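Local atomic coordinates of surface protein VspA (Borrelia turicatae, PDB entry 2GA0), a protein that is an outer-membrane lipoprotein of the variable small protein family and probably helps the spirochaete escape host immunity through antigenic switching. Residues His29-Ser34 with Ser70-Lys75; Thr53-Asn58 with Val119-Ala124; Asp87-Lys92 with Asp151-Ser156; Thr101-Lys106 with Glu141-Leu146. All blocks are in the same frame, centred on the assembly; numbering follows the deposited sequence.

Contact 1: His29-Ser34 with Ser70-Lys75; sequences HTLVKS and SAVDTK. With NI (nickel (II) ion), chain I.
The carbonyl oxygen of Leu31 receives the hydroxyl of Ser34, with Ser34 OG 2.7 Å from Leu31 O, and a weak backbone bond from Ser34 N as well. The polar group one turn on is thus folded back onto its own helix, while the side chain of Leu31 turns toward the partner helix. There the meeting is purely apolar: Leu31 CB lies 3.5 Å from Val72 CG2, and the same methyl is 3.8 Å from Val32 CG2, which reaches it at about a right angle. Val72 CG2 stands beside its own backbone N, anti to the carbonyl carbon, and in that rotamer it rests on both neighbours. Further along, Leu31 CD1 crosses the aliphatic shaft of Lys75, 4.0 Å from Lys75 CD, while the ammonium goes on to a salt bridge with Asp27. Segments 29-34 and 70-75, on helices 8-40 and 59-79, run antiparallel at 160° near the centre of the helical bundle, and Leu31 also packs on Ser34 of the second subunit. On the far side of helix 8-40 from Val72, His29 binds a nickel ion through NE2 (2.1 Å from the metal), with a water in the same coordination shell.

Contact 2: Thr53-Asn58 with Val119-Ala124; sequences TDADKN and VKDADA. With NI (nickel (II) ion), chain J.
This is a polar contact at one end of the bundle, where the loop residues Asp56 and Asn58 grip the start of helix 121-128. Asp56 and Asp121 exchange bonds: Asp56 N reaches Asp121 OD1 at 2.7 Å, and Asp121 N returns one to Asp56 OD1 at 3.1 Å. Lys120 holds the N-cap position, so the N-H of Asp121 belongs to the first turn, and the Asp56 carboxylate satisfies it there. Lys120 lies alongside Asp56, its NZ coming from above the carboxylate plane to OD2 at 2.9 Å. This ion pair probably eases the repulsion between the neighbouring carboxylates. Asn58 ties the same elements from the buried side. Its ND2 approaches the anti lone pair of Asp121 OD1 at 2.8 Å, almost in its own amide plane, and also donates to Val119 O (3.0 Å), which Asn58 N reaches in the carbonyl plane. Asp121 OD1 and Val119 O therefore each accept two bonds. At the other edge of the loop a nickel ion is held by Asp54 OD2 (2.0 Å) and Lys57 NZ (2.1 Å), the amine presumably neutral, while Lys60 of the second subunit bonds to the carbonyls of Asp54 and Asp56.

Contact 3: Asp87-Lys92 with Asp151-Ser156; sequences DDLKGK and DALLTS. With NI (nickel (II) ion), chain I.
Leu89 and Lys92 on helix 87-109 meet Leu153 and Ser156 on helix 140-166, the two segments running antiparallel at 152° near the surface of the bundle. The apolar part comes first. Leu153 CD1 is the shared methyl: it lies 3.6 Å from Lys92 CB and 4.0 Å from Leu89 CD2, the two leucines crossing at about a right angle. With CG anti to its backbone N (chi1 -174°), Leu153 swings this branch round to the facing helix, while the residue also packs on Val25 of helix 8-40. Leu89 CD2 additionally rests on Ser156 CB at 3.8 Å.

The polar part is settled within helix 87-109, where the ammonium of Lys92 finds its partner. Lys92 runs its aliphatic shaft past the hydroxyl of Ser156, but its NZ meets Asp88 OD2 at 2.6 Å, on the syn lone pair, in a salt bridge one turn apart.

The metal part belongs to Asp151, whose carboxylate does not touch segment 87-92 and instead binds nickel. Its OD1 lies 2.0 Å from the ion, in a coordination sphere shared with His29 NE2 of helix 8-40 and a water. The chemistry is therefore divided by direction: methyls and methylenes hold helix 140-166 to helix 87-109, and the nickel ion links it to helix 8-40.

Contact 4: Thr101-Lys106 with Glu141-Leu146; sequences TSFLTK and EELIKL
Phe103 and Glu142 bring the two backbones together, their CA atoms 5.0 Å apart, where segments 101-106 and 141-146, on helices 87-109 and 140-166, run antiparallel at 168°, their axes 8.6 Å apart. The pair belongs to an antiparallel helical bundle. Glu142 lies between Phe103 and Lys106 as the central side chain. Its CB sits 3.7 Å from Phe103 CA, and its CG comes near Ser102 O at 3.8 Å, so the first half of the glutamate packs against main chain. A bend at chi2 (79°) then turns the carboxylate toward Lys106, where it lies against the methylenes: Glu142 OE2 is 3.6 Å from Lys106 CB. The ion pair that follows is a loose one. Lys106, kinked at three of its torsions, brings NZ no nearer than 3.6 Å to Glu142 OE2, a salt bridge without a hydrogen bond, where both side chains are partly exposed.

The buried side is apolar. Phe103 and Leu143 lie side by side, pointing the same way into the bundle, where Phe103 also touches Ile69 of helix 59-79 and Leu143 touches Ile35 of helix 8-40. The aromatic ring presents its edge to the neighbouring helix: Leu143 N lies in the ring plane, 3.8 Å from Phe103 CD1, while Leu143 CB rests 3.9 Å from Phe103 CE1.

From the N terminus, helix 8-40 leads through a two-stranded hairpin into helix 59-79, and contact 1 closes this first loop. Contact 2 opens within it, just after the hairpin, and closes only at the start of helix 121-128, so it crosses contact 1. Contacts 3 and 4 both join helix 87-109 to helix 140-166. Contact 4 is the inner of the two and contact 3 the outer, with helices 111-114 and 121-128 in the intervening chain, and contact 2 crosses both. One nickel ion bridges contacts 1 and 3, tying the first helix to the last. Asp73 with Thr101 and Val32 with Leu146 join contacts 1 and 4, whereas contact 2 stands apart at the bundle end.

Contact 1: His29-Ser34 with Ser70-Lys75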
loop_
_atom_site.group_PDB
_atom_site.type_symbol
_atom_site.label_atom_id
_atom_site.label_comp_id
_atom_site.label_asym_id
_atom_site.label_seq_id
_atom_site.Cartn_x
_atom_site.Cartn_y
_atom_site.Cartn_z
ATOM N N HIS A 29 7.015 0.503 3.195
ATOM C CA HIS A 29 6.434 -0.208 4.340
ATOM C C HIS A 29 4.924 -0.396 4.173
ATOM O O HIS A 29 4.375 -1.445 4.556
ATOM C CB HIS A 29 6.779 0.432 5.689
ATOM C CG HIS A 29 6.259 -0.317 6.890
ATOM N ND1 HIS A 29 5.044 -0.020 7.484
ATOM C CD2 HIS A 29 6.814 -1.301 7.647
ATOM C CE1 HIS A 29 4.868 -0.809 8.533
ATOM N NE2 HIS A 29 5.918 -1.609 8.651
ATOM N N THR A 30 4.252 0.579 3.560
ATOM C CA THR A 30 2.819 0.493 3.438
ATOM C C THR A 30 2.495 -0.584 2.445
ATOM O O THR A 30 1.615 -1.388 2.717
ATOM C CB THR A 30 2.240 1.813 3.073
ATOM O OG1 THR A 30 2.299 2.641 4.221
ATOM C CG2 THR A 30 0.762 1.701 2.829
ATOM N N LEU A 31 3.215 -0.642 1.324
ATOM C CA LEU A 31 2.974 -1.727 0.352
ATOM C C LEU A 31 3.162 -3.108 0.989
ATOM O O LEU A 31 2.362 -3.994 0.776
ATOM C CB LEU A 31 3.850 -1.575 -0.879
ATOM C CG LEU A 31 3.418 -0.451 -1.830
ATOM C CD1 LEU A 31 4.328 -0.411 -3.051
ATOM C CD2 LEU A 31 1.968 -0.632 -2.286
ATOM N N VAL A 32 4.190 -3.271 1.809
ATOM C CA VAL A 32 4.389 -4.554 2.475
ATOM C C VAL A 32 3.243 -4.839 3.486
ATOM O O VAL A 32 2.655 -5.907 3.456
ATOM C CB VAL A 32 5.839 -4.652 3.139
ATOM C CG1 VAL A 32 5.995 -5.910 4.011
ATOM C CG2 VAL A 32 6.960 -4.546 2.056
ATOM N N LYS A 33 2.941 -3.896 4.378
ATOM C CA LYS A 33 1.807 -4.075 5.297
ATOM C C LYS A 33 0.506 -4.436 4.564
ATOM O O LYS A 33 -0.326 -5.171 5.116
ATOM C CB LYS A 33 1.546 -2.844 6.187
ATOM C CG LYS A 33 1.202 -3.187 7.687
ATOM C CD LYS A 33 2.541 -3.665 8.476
ATOM C CE LYS A 33 2.835 -2.893 9.813
ATOM N NZ LYS A 33 2.068 -3.250 11.108
ATOM N N SER A 34 0.341 -3.932 3.329
ATOM C CA SER A 34 -0.899 -4.138 2.613
ATOM C C SER A 34 -1.132 -5.609 2.310
ATOM O O SER A 34 -2.290 -6.045 2.160
ATOM C CB SER A 34 -0.970 -3.287 1.356
ATOM O OG SER A 34 -0.319 -3.873 0.266
ATOM N N SER A 70 6.333 -7.211 -6.157
ATOM C CA SER A 70 7.173 -6.831 -7.315
ATOM C C SER A 70 7.442 -5.340 -7.281
ATOM O O SER A 70 8.558 -4.894 -7.582
ATOM C CB SER A 70 6.541 -7.102 -8.676
ATOM O OG SER A 70 6.297 -8.448 -8.890
ATOM N N ALA A 71 6.384 -4.582 -6.967
ATOM C CA ALA A 71 6.428 -3.124 -6.951
ATOM C C ALA A 71 7.381 -2.655 -5.841
ATOM O O ALA A 71 8.251 -1.812 -6.091
ATOM C CB ALA A 71 5.037 -2.557 -6.755
ATOM N N VAL A 72 7.209 -3.213 -4.638
ATOM C CA VAL A 72 8.170 -3.075 -3.557
ATOM C C VAL A 72 9.590 -3.361 -4.035
ATOM O O VAL A 72 10.480 -2.539 -3.870
ATOM C CB VAL A 72 7.832 -4.032 -2.394
ATOM C CG1 VAL A 72 9.017 -4.291 -1.554
ATOM C CG2 VAL A 72 6.728 -3.448 -1.554
ATOM N N ASP A 73 9.808 -4.523 -4.641
ATOM C CA ASP A 73 11.149 -4.887 -5.069
ATOM C C ASP A 73 11.742 -3.824 -6.012
ATOM O O ASP A 73 12.926 -3.477 -5.900
ATOM C CB ASP A 73 11.108 -6.234 -5.750
ATOM C CG ASP A 73 12.484 -6.811 -5.999
ATOM O OD1 ASP A 73 13.101 -7.294 -5.012
ATOM O OD2 ASP A 73 13.004 -6.877 -7.150
ATOM N N THR A 74 10.908 -3.314 -6.924
ATOM C CA THR A 74 11.351 -2.350 -7.912
ATOM C C THR A 74 11.724 -1.032 -7.230
ATOM O O THR A 74 12.782 -0.458 -7.510
ATOM C CB THR A 74 10.311 -2.238 -9.035
ATOM O OG1 THR A 74 10.245 -3.514 -9.676
ATOM C CG2 THR A 74 10.779 -1.350 -10.163
ATOM N N LYS A 75 10.878 -0.615 -6.297
ATOM C CA LYS A 75 11.067 0.615 -5.565
ATOM C C LYS A 75 12.398 0.571 -4.787
ATOM O O LYS A 75 13.191 1.541 -4.817
ATOM C CB LYS A 75 9.897 0.852 -4.627
ATOM C CG LYS A 75 8.819 1.762 -5.187
ATOM C CD LYS A 75 7.395 1.169 -4.990
ATOM C CE LYS A 75 6.282 1.958 -5.754
ATOM N NZ LYS A 75 5.669 3.093 -4.943
HETATM NI NI NI I . 5.732 -3.346 9.764
HETATM O O HOH W 1 5.149 -1.843 11.252
#

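Contact 2: Thr53-Asn58 with Val119-Ala124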
loop_
_atom_site.group_PDB
_atom_site.type_symbol
_atom_site.label_atom_id
_atom_site.label_comp_id
_atom_site.label_asym_id
_atom_site.label_seq_id
_atom_site.Cartn_x
_atom_site.Cartn_y
_atom_site.Cartn_z
ATOM N N THR A 53 -17.469 -15.500 3.789
ATOM C CA THR A 53 -16.739 -16.733 3.491
ATOM C C THR A 53 -17.156 -17.333 2.163
ATOM O O THR A 53 -18.361 -17.464 1.867
ATOM C CB THR A 53 -16.944 -17.780 4.594
ATOM O OG1 THR A 53 -16.369 -17.295 5.808
ATOM C CG2 THR A 53 -16.123 -19.027 4.315
ATOM N N ASP A 54 -16.158 -17.687 1.375
ATOM C CA ASP A 54 -16.356 -18.440 0.173
ATOM C C ASP A 54 -15.004 -19.075 -0.132
ATOM O O ASP A 54 -14.173 -18.541 -0.877
ATOM C CB ASP A 54 -16.898 -17.536 -0.947
ATOM C CG ASP A 54 -17.034 -18.255 -2.294
ATOM O OD1 ASP A 54 -16.686 -17.650 -3.304
ATOM O OD2 ASP A 54 -17.496 -19.397 -2.461
ATOM N N ALA A 55 -14.784 -20.219 0.492
ATOM C CA ALA A 55 -13.495 -20.896 0.497
ATOM C C ALA A 55 -12.774 -21.011 -0.846
ATOM O O ALA A 55 -13.394 -21.227 -1.904
ATOM C CB ALA A 55 -13.687 -22.297 1.063
ATOM N N ASP A 56 -11.448 -20.912 -0.777
ATOM C CA ASP A 56 -10.594 -21.442 -1.834
ATOM C C ASP A 56 -10.556 -20.529 -3.054
ATOM O O ASP A 56 -10.901 -19.340 -2.944
ATOM C CB ASP A 56 -11.049 -22.859 -2.185
ATOM C CG ASP A 56 -10.934 -23.786 -1.017
ATOM O OD1 ASP A 56 -10.146 -23.497 -0.081
ATOM O OD2 ASP A 56 -11.592 -24.830 -0.917
ATOM N N LYS A 57 -10.128 -21.081 -4.202
ATOM C CA LYS A 57 -10.007 -20.326 -5.452
ATOM C C LYS A 57 -9.197 -19.033 -5.237
ATOM O O LYS A 57 -9.642 -17.950 -5.625
ATOM C CB LYS A 57 -11.388 -19.988 -6.029
ATOM C CG LYS A 57 -12.162 -21.184 -6.664
ATOM C CD LYS A 57 -13.308 -21.718 -5.732
ATOM C CE LYS A 57 -14.641 -20.888 -5.835
ATOM N NZ LYS A 57 -15.383 -20.541 -4.543
ATOM N N ASN A 58 -8.016 -19.148 -4.631
ATOM C CA ASN A 58 -7.241 -17.994 -4.209
ATOM C C ASN A 58 -6.094 -17.573 -5.104
ATOM O O ASN A 58 -5.417 -16.600 -4.812
ATOM C CB ASN A 58 -6.661 -18.268 -2.818
ATOM C CG ASN A 58 -7.703 -18.264 -1.761
ATOM O OD1 ASN A 58 -8.366 -17.242 -1.553
ATOM N ND2 ASN A 58 -7.905 -19.411 -1.108
ATOM N N VAL A 119 -6.406 -22.814 -5.515
ATOM C CA VAL A 119 -5.531 -22.701 -4.368
ATOM C C VAL A 119 -6.379 -22.616 -3.108
ATOM O O VAL A 119 -7.100 -21.629 -2.915
ATOM C CB VAL A 119 -4.609 -21.466 -4.498
ATOM C CG1 VAL A 119 -3.377 -21.607 -3.590
ATOM C CG2 VAL A 119 -4.161 -21.307 -5.914
ATOM N N LYS A 120 -6.305 -23.643 -2.267
ATOM C CA LYS A 120 -7.094 -23.658 -1.027
ATOM C C LYS A 120 -6.581 -22.640 -0.002
ATOM O O LYS A 120 -5.419 -22.238 -0.016
ATOM C CB LYS A 120 -7.220 -25.093 -0.487
ATOM C CG LYS A 120 -7.955 -26.000 -1.459
ATOM C CD LYS A 120 -7.939 -27.427 -1.024
ATOM C CE LYS A 120 -9.371 -27.979 -0.935
ATOM N NZ LYS A 120 -10.283 -27.266 0.070
ATOM N N ASP A 121 -7.472 -22.205 0.868
ATOM C CA ASP A 121 -7.127 -21.251 1.918
ATOM C C ASP A 121 -5.814 -21.567 2.624
ATOM O O ASP A 121 -4.952 -20.713 2.683
ATOM C CB ASP A 121 -8.290 -21.125 2.891
ATOM C CG ASP A 121 -9.555 -20.657 2.222
ATOM O OD1 ASP A 121 -9.526 -20.279 1.026
ATOM O OD2 ASP A 121 -10.643 -20.663 2.829
ATOM N N ALA A 122 -5.644 -22.794 3.116
ATOM C CA ALA A 122 -4.438 -23.180 3.865
ATOM C C ALA A 122 -3.158 -22.832 3.085
ATOM O O ALA A 122 -2.229 -22.208 3.602
ATOM C CB ALA A 122 -4.459 -24.644 4.203
ATOM N N ASP A 123 -3.127 -23.229 1.821
ATOM C CA ASP A 123 -2.005 -22.909 0.946
ATOM C C ASP A 123 -1.798 -21.422 0.750
ATOM O O ASP A 123 -0.654 -20.945 0.743
ATOM C CB ASP A 123 -2.237 -23.515 -0.413
ATOM C CG ASP A 123 -1.675 -24.902 -0.526
ATOM O OD1 ASP A 123 -1.372 -25.496 0.534
ATOM O OD2 ASP A 123 -1.504 -25.490 -1.636
ATOM N N ALA A 124 -2.894 -20.694 0.545
ATOM C CA ALA A 124 -2.793 -19.264 0.355
ATOM C C ALA A 124 -2.133 -18.642 1.594
ATOM O O ALA A 124 -1.233 -17.785 1.472
ATOM C CB ALA A 124 -4.136 -18.671 0.099
HETATM NI NI NI J . -17.278 -20.830 -3.794
#

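Contact 3: Asp87-Lys92 with Asp151-Ser156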
loop_
_atom_site.group_PDB
_atom_site.type_symbol
_atom_site.label_atom_id
_atom_site.label_comp_id
_atom_site.label_asym_id
_atom_site.label_seq_id
_atom_site.Cartn_x
_atom_site.Cartn_y
_atom_site.Cartn_z
ATOM N N ASP A 87 26.245 4.602 4.371
ATOM C CA ASP A 87 26.475 3.182 4.148
ATOM C C ASP A 87 25.531 2.363 4.995
ATOM O O ASP A 87 24.952 1.397 4.504
ATOM C CB ASP A 87 27.917 2.803 4.476
ATOM C CG ASP A 87 28.882 3.209 3.400
ATOM O OD1 ASP A 87 28.427 3.436 2.255
ATOM O OD2 ASP A 87 30.106 3.311 3.605
ATOM N N ASP A 88 25.365 2.761 6.260
ATOM C CA ASP A 88 24.396 2.122 7.173
ATOM C C ASP A 88 23.000 1.991 6.580
ATOM O O ASP A 88 22.452 0.905 6.576
ATOM C CB ASP A 88 24.331 2.803 8.547
ATOM C CG ASP A 88 23.488 2.000 9.582
ATOM O OD1 ASP A 88 24.097 1.411 10.504
ATOM O OD2 ASP A 88 22.224 1.902 9.574
ATOM N N LEU A 89 22.427 3.084 6.072
ATOM C CA LEU A 89 21.093 3.020 5.487
ATOM C C LEU A 89 21.067 2.179 4.247
ATOM O O LEU A 89 20.077 1.457 4.002
ATOM C CB LEU A 89 20.598 4.385 5.092
ATOM C CG LEU A 89 19.880 5.265 6.074
ATOM C CD1 LEU A 89 19.501 6.471 5.252
ATOM C CD2 LEU A 89 18.697 4.589 6.677
ATOM N N LYS A 90 22.128 2.298 3.443
ATOM C CA LYS A 90 22.232 1.505 2.229
ATOM C C LYS A 90 22.156 0.008 2.561
ATOM O O LYS A 90 21.419 -0.736 1.914
ATOM C CB LYS A 90 23.500 1.838 1.461
ATOM C CG LYS A 90 23.437 1.422 -0.011
ATOM C CD LYS A 90 24.717 1.802 -0.746
ATOM C CE LYS A 90 24.437 2.811 -1.860
ATOM N NZ LYS A 90 25.528 3.799 -1.992
ATOM N N GLY A 91 22.910 -0.407 3.575
ATOM C CA GLY A 91 22.856 -1.757 4.074
ATOM C C GLY A 91 21.479 -2.160 4.557
ATOM O O GLY A 91 21.004 -3.272 4.298
ATOM N N LYS A 92 20.827 -1.263 5.279
ATOM C CA LYS A 92 19.477 -1.516 5.712
ATOM C C LYS A 92 18.518 -1.696 4.523
ATOM O O LYS A 92 17.637 -2.537 4.597
ATOM C CB LYS A 92 19.039 -0.429 6.676
ATOM C CG LYS A 92 19.504 -0.735 8.072
ATOM C CD LYS A 92 19.291 0.446 9.002
ATOM C CE LYS A 92 19.302 -0.024 10.423
ATOM N NZ LYS A 92 20.605 0.333 10.934
ATOM N N ASP A 151 10.591 -2.759 8.606
ATOM C CA ASP A 151 10.347 -2.061 9.852
ATOM C C ASP A 151 11.645 -1.428 10.317
ATOM O O ASP A 151 11.648 -0.300 10.807
ATOM C CB ASP A 151 9.824 -2.984 10.941
ATOM C CG ASP A 151 8.344 -3.264 10.848
ATOM O OD1 ASP A 151 7.545 -2.634 10.095
ATOM O OD2 ASP A 151 7.865 -4.182 11.523
ATOM N N ALA A 152 12.756 -2.149 10.190
ATOM C CA ALA A 152 14.056 -1.610 10.635
ATOM C C ALA A 152 14.452 -0.395 9.804
ATOM O O ALA A 152 14.872 0.603 10.363
ATOM C CB ALA A 152 15.142 -2.670 10.603
ATOM N N LEU A 153 14.285 -0.478 8.487
ATOM C CA LEU A 153 14.617 0.617 7.594
ATOM C C LEU A 153 13.790 1.848 7.939
ATOM O O LEU A 153 14.326 2.960 8.037
ATOM C CB LEU A 153 14.403 0.228 6.124
ATOM C CG LEU A 153 14.871 1.284 5.122
ATOM C CD1 LEU A 153 16.355 1.594 5.344
ATOM C CD2 LEU A 153 14.572 0.943 3.659
ATOM N N LEU A 154 12.491 1.632 8.146
ATOM C CA LEU A 154 11.561 2.705 8.462
ATOM C C LEU A 154 11.918 3.364 9.779
ATOM O O LEU A 154 11.882 4.574 9.894
ATOM C CB LEU A 154 10.108 2.205 8.448
ATOM C CG LEU A 154 9.045 3.291 8.678
ATOM C CD1 LEU A 154 8.951 4.204 7.466
ATOM C CD2 LEU A 154 7.691 2.724 9.017
ATOM N N THR A 155 12.264 2.571 10.778
ATOM C CA THR A 155 12.659 3.107 12.068
ATOM C C THR A 155 13.852 4.052 11.858
ATOM O O THR A 155 13.871 5.169 12.382
ATOM C CB THR A 155 13.000 1.933 13.034
ATOM O OG1 THR A 155 11.878 1.042 13.137
ATOM C CG2 THR A 155 13.198 2.392 14.472
ATOM N N SER A 156 14.817 3.613 11.050
ATOM C CA SER A 156 16.017 4.389 10.806
ATOM C C SER A 156 15.704 5.679 10.101
ATOM O O SER A 156 16.277 6.723 10.413
ATOM C CB SER A 156 16.955 3.605 9.912
ATOM O OG SER A 156 17.815 2.815 10.682
HETATM NI NI NI I . 5.732 -3.346 9.764
HETATM O O HOH W 1 5.149 -1.843 11.252
#

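Contact 4: Thr101-Lys106 with Glu141-Leu146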
loop_
_atom_site.group_PDB
_atom_site.type_symbol
_atom_site.label_atom_id
_atom_site.label_comp_id
_atom_site.label_asym_id
_atom_site.label_seq_id
_atom_site.Cartn_x
_atom_site.Cartn_y
_atom_site.Cartn_z
ATOM N N THR A 101 13.276 -9.908 -2.868
ATOM C CA THR A 101 13.706 -10.833 -3.918
ATOM C C THR A 101 13.439 -12.297 -3.497
ATOM O O THR A 101 12.870 -13.103 -4.240
ATOM C CB THR A 101 15.215 -10.599 -4.298
ATOM O OG1 THR A 101 15.309 -9.468 -5.173
ATOM C CG2 THR A 101 15.776 -11.711 -5.171
ATOM N N SER A 102 13.855 -12.617 -2.293
ATOM C CA SER A 102 13.541 -13.888 -1.660
ATOM C C SER A 102 12.071 -14.282 -1.743
ATOM O O SER A 102 11.752 -15.421 -2.053
ATOM C CB SER A 102 13.914 -13.825 -0.180
ATOM O OG SER A 102 14.785 -14.872 0.153
ATOM N N PHE A 103 11.172 -13.360 -1.426
ATOM C CA PHE A 103 9.770 -13.683 -1.478
ATOM C C PHE A 103 9.353 -14.074 -2.897
ATOM O O PHE A 103 8.770 -15.116 -3.094
ATOM C CB PHE A 103 8.918 -12.529 -0.992
ATOM C CG PHE A 103 7.475 -12.808 -1.054
ATOM C CD1 PHE A 103 6.793 -13.259 0.084
ATOM C CD2 PHE A 103 6.783 -12.681 -2.239
ATOM C CE1 PHE A 103 5.435 -13.535 0.059
ATOM C CE2 PHE A 103 5.408 -12.954 -2.295
ATOM C CZ PHE A 103 4.725 -13.385 -1.140
ATOM N N LEU A 104 9.654 -13.224 -3.874
ATOM C CA LEU A 104 9.270 -13.455 -5.257
ATOM C C LEU A 104 9.880 -14.771 -5.790
ATOM O O LEU A 104 9.182 -15.583 -6.430
ATOM C CB LEU A 104 9.627 -12.256 -6.157
ATOM C CG LEU A 104 9.170 -10.811 -5.844
ATOM C CD1 LEU A 104 10.021 -9.754 -6.604
ATOM C CD2 LEU A 104 7.667 -10.580 -6.094
ATOM N N THR A 105 11.156 -15.001 -5.497
ATOM C CA THR A 105 11.792 -16.275 -5.810
ATOM C C THR A 105 11.069 -17.518 -5.222
ATOM O O THR A 105 10.875 -18.510 -5.919
ATOM C CB THR A 105 13.256 -16.185 -5.388
ATOM O OG1 THR A 105 13.893 -15.207 -6.216
ATOM C CG2 THR A 105 14.021 -17.478 -5.683
ATOM N N LYS A 106 10.672 -17.451 -3.953
ATOM C CA LYS A 106 10.021 -18.567 -3.296
ATOM C C LYS A 106 8.664 -18.806 -3.928
ATOM O O LYS A 106 8.373 -19.988 -4.260
ATOM C CB LYS A 106 9.898 -18.366 -1.782
ATOM C CG LYS A 106 8.977 -19.357 -1.057
ATOM C CD LYS A 106 9.339 -20.827 -1.255
ATOM C CE LYS A 106 10.816 -21.178 -0.966
ATOM N NZ LYS A 106 10.966 -21.853 0.332
ATOM N N GLU A 141 7.140 -17.112 5.268
ATOM C CA GLU A 141 8.394 -16.993 5.980
ATOM C C GLU A 141 9.131 -15.778 5.397
ATOM O O GLU A 141 9.522 -14.840 6.101
ATOM C CB GLU A 141 9.178 -18.287 5.768
ATOM C CG GLU A 141 10.326 -18.578 6.725
ATOM C CD GLU A 141 9.904 -19.069 8.145
ATOM O OE1 GLU A 141 9.318 -18.244 8.951
ATOM O OE2 GLU A 141 10.220 -20.263 8.493
ATOM N N GLU A 142 9.281 -15.769 4.088
ATOM C CA GLU A 142 9.966 -14.673 3.444
ATOM C C GLU A 142 9.242 -13.324 3.655
ATOM O O GLU A 142 9.861 -12.282 3.785
ATOM C CB GLU A 142 10.155 -14.972 1.959
ATOM C CG GLU A 142 11.132 -16.097 1.660
ATOM C CD GLU A 142 10.507 -17.485 1.851
ATOM O OE1 GLU A 142 9.292 -17.567 2.246
ATOM O OE2 GLU A 142 11.227 -18.512 1.606
ATOM N N LEU A 143 7.930 -13.339 3.692
ATOM C CA LEU A 143 7.167 -12.148 3.947
ATOM C C LEU A 143 7.405 -11.651 5.376
ATOM O O LEU A 143 7.407 -10.442 5.628
ATOM C CB LEU A 143 5.689 -12.462 3.770
ATOM C CG LEU A 143 4.725 -11.301 3.691
ATOM C CD1 LEU A 143 5.183 -10.246 2.668
ATOM C CD2 LEU A 143 3.329 -11.869 3.362
ATOM N N ILE A 144 7.576 -12.570 6.327
ATOM C CA ILE A 144 7.825 -12.157 7.704
ATOM C C ILE A 144 9.191 -11.467 7.742
ATOM O O ILE A 144 9.340 -10.387 8.345
ATOM C CB ILE A 144 7.775 -13.364 8.697
ATOM C CG1 ILE A 144 6.364 -14.002 8.722
ATOM C CG2 ILE A 144 8.273 -12.964 10.078
ATOM C CD1 ILE A 144 6.175 -15.167 9.700
ATOM N N LYS A 145 10.178 -12.083 7.083
ATOM C CA LYS A 145 11.502 -11.493 6.986
ATOM C C LYS A 145 11.436 -10.085 6.382
ATOM O O LYS A 145 12.029 -9.158 6.918
ATOM C CB LYS A 145 12.375 -12.353 6.120
ATOM C CG LYS A 145 13.545 -12.919 6.808
ATOM C CD LYS A 145 13.982 -14.243 6.118
ATOM C CE LYS A 145 14.363 -15.344 7.135
ATOM N NZ LYS A 145 13.592 -16.582 6.794
ATOM N N LEU A 146 10.711 -9.938 5.273
ATOM C CA LEU A 146 10.559 -8.657 4.615
ATOM C C LEU A 146 9.979 -7.631 5.572
ATOM O O LEU A 146 10.473 -6.497 5.662
ATOM C CB LEU A 146 9.709 -8.774 3.359
ATOM C CG LEU A 146 9.375 -7.499 2.555
ATOM C CD1 LEU A 146 10.633 -6.795 2.087
ATOM C CD2 LEU A 146 8.440 -7.805 1.355
#